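Local coordinates for nitrate transport protein (Parabacteroides distasonis, PDB 3HN0) that probably serves as the substrate-binding component of an ABC transporter, perhaps for nitrate or a related small solute, at residues V186-P190 / T191-Y195. Sequence-based numbering, arbitrary orientation.
Sequences VVYTP and TMEKY
Tyr-188 OH donates a hydrogen bond to Glu-193 OE1, 2.6 Å away. OE1 lies at the ring edge, in the ring plane. The hydroxyl meets OE1 on the syn side, 26° out of the carboxylate plane; ring and carboxylate planes stand 80° apart. Glu-193 reaches the phenol with CG anti to its backbone N (chi1 -173°) and a bend at chi2. Its OE2 forms a salt bridge with Arg-196, which probably helps keep the carboxylate charged.

The tight part lies at the root of the ring. There Tyr-188 CB packs on Met-192 CB at 3.9 Å, both residues buried. Beside them the backbone makes two overlapping type I beta-turns: Met-192 N donates a hydrogen bond to Thr-189 O at 2.9 Å, and Glu-193 N one to Pro-190 O at 3.2 Å. A phenylalanine in place of Tyr-188 would probably leave Glu-193 OE1 without this donor and the carboxylate more dependent on Arg-196.

Pro-190 and Thr-191 form the exposed side. A water joins Thr-189 OG1 (2.7 Å) to Thr-191 OG1 at a longer 3.3 Å. Thr-189 OG1 is also hydrogen-bonded to Asp-56 O. Lys-194 folds back, and its NZ donates a hydrogen bond to a lone pair of Thr-191 O at 2.8 Å.

The turns lead from strand 184-188 toward helix 196-212. Selenomethionine Met-192 packs against strands 57-61 and 6-12, while Tyr-188 touches strand 76-82 and Pro-280.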
loop_
_atom_site.group_PDB
_atom_site.type_symbol
_atom_site.label_atom_id
_atom_site.label_comp_id
_atom_site.label_asym_id
_atom_site.label_seq_id
_atom_site.Cartn_x
_atom_site.Cartn_y
_atom_site.Cartn_z
ATOM N N VAL A 186 11.290 13.205 -6.466
ATOM C CA VAL A 186 12.519 13.452 -7.226
ATOM C C VAL A 186 12.091 14.264 -8.423
ATOM O O VAL A 186 11.345 13.761 -9.281
ATOM C CB VAL A 186 13.211 12.145 -7.668
ATOM C CG1 VAL A 186 14.468 12.451 -8.490
ATOM C CG2 VAL A 186 13.538 11.243 -6.468
ATOM N N VAL A 187 12.604 15.485 -8.533
ATOM C CA VAL A 187 12.275 16.366 -9.653
ATOM C C VAL A 187 13.519 16.664 -10.482
ATOM O O VAL A 187 14.641 16.552 -9.977
ATOM C CB VAL A 187 11.629 17.686 -9.159
ATOM C CG1 VAL A 187 10.339 17.332 -8.326
ATOM C CG2 VAL A 187 12.624 18.602 -8.416
ATOM N N TYR A 188 13.313 17.041 -11.747
ATOM C CA TYR A 188 14.409 17.263 -12.659
ATOM C C TYR A 188 14.100 18.420 -13.589
ATOM O O TYR A 188 12.924 18.759 -13.851
ATOM C CB TYR A 188 14.727 15.976 -13.438
ATOM C CG TYR A 188 13.679 15.497 -14.374
ATOM C CD1 TYR A 188 12.636 14.686 -13.945
ATOM C CD2 TYR A 188 13.679 15.885 -15.729
ATOM C CE1 TYR A 188 11.662 14.277 -14.779
ATOM C CE2 TYR A 188 12.711 15.439 -16.571
ATOM C CZ TYR A 188 11.714 14.613 -16.125
ATOM O OH TYR A 188 10.689 14.190 -16.983
ATOM N N THR A 189 15.172 18.983 -14.106
ATOM C CA THR A 189 15.074 20.146 -14.987
ATOM C C THR A 189 15.131 19.681 -16.437
ATOM O O THR A 189 15.406 18.540 -16.742
ATOM C CB THR A 189 16.234 21.124 -14.708
ATOM O OG1 THR A 189 17.437 20.403 -14.795
ATOM C CG2 THR A 189 16.146 21.813 -13.320
ATOM N N PRO A 190 14.809 20.578 -17.385
ATOM C CA PRO A 190 14.662 20.102 -18.745
ATOM C C PRO A 190 15.876 19.436 -19.408
ATOM O O PRO A 190 15.703 18.571 -20.279
ATOM C CB PRO A 190 14.308 21.413 -19.494
ATOM C CG PRO A 190 13.537 22.154 -18.529
ATOM C CD PRO A 190 14.224 21.920 -17.220
ATOM N N THR A 191 17.078 19.857 -19.051
ATOM C CA THR A 191 18.264 19.243 -19.656
ATOM C C THR A 191 18.512 17.858 -19.099
ATOM O O THR A 191 19.340 17.128 -19.624
ATOM C CB THR A 191 19.539 20.088 -19.507
ATOM O OG1 THR A 191 19.707 20.451 -18.148
ATOM C CG2 THR A 191 19.416 21.349 -20.345
HETATM N N MSE A 192 17.769 17.491 -18.056
HETATM C CA MSE A 192 17.814 16.120 -17.548
HETATM C C MSE A 192 16.872 15.139 -18.224
HETATM O O MSE A 192 17.010 13.936 -18.025
HETATM C CB MSE A 192 17.571 16.102 -16.045
HETATM C CG MSE A 192 18.623 16.799 -15.236
HETATM SE SE MSE A 192 20.417 15.980 -15.315
HETATM C CE MSE A 192 21.120 17.091 -16.532
ATOM N N GLU A 193 15.975 15.591 -19.101
ATOM C CA GLU A 193 15.032 14.652 -19.714
ATOM C C GLU A 193 15.720 13.478 -20.429
ATOM O O GLU A 193 15.363 12.291 -20.233
ATOM C CB GLU A 193 14.068 15.399 -20.631
ATOM C CG GLU A 193 12.966 14.531 -21.179
ATOM C CD GLU A 193 12.007 14.042 -20.111
ATOM O OE1 GLU A 193 11.301 14.853 -19.472
ATOM O OE2 GLU A 193 11.979 12.819 -19.896
ATOM N N LYS A 194 16.756 13.811 -21.192
ATOM C CA LYS A 194 17.517 12.820 -21.916
ATOM C C LYS A 194 18.174 11.830 -20.975
ATOM O O LYS A 194 18.468 10.743 -21.397
ATOM C CB LYS A 194 18.609 13.466 -22.817
ATOM C CG LYS A 194 19.679 14.214 -22.114
ATOM C CD LYS A 194 20.526 15.050 -23.130
ATOM C CE LYS A 194 21.438 16.039 -22.438
ATOM N NZ LYS A 194 20.818 17.346 -21.978
ATOM N N TYR A 195 18.336 12.179 -19.691
ATOM C CA TYR A 195 19.020 11.291 -18.739
ATOM C C TYR A 195 18.057 10.627 -17.824
ATOM O O TYR A 195 18.434 9.854 -16.967
ATOM C CB TYR A 195 20.013 12.094 -17.899
ATOM C CG TYR A 195 21.152 12.706 -18.667
ATOM C CD1 TYR A 195 21.703 12.084 -19.751
ATOM C CD2 TYR A 195 21.635 13.941 -18.314
ATOM C CE1 TYR A 195 22.740 12.639 -20.448
ATOM C CE2 TYR A 195 22.678 14.532 -19.004
ATOM C CZ TYR A 195 23.254 13.863 -20.064
ATOM O OH TYR A 195 24.309 14.435 -20.776
HETATM O O HOH W 1 19.902 21.509 -15.071
#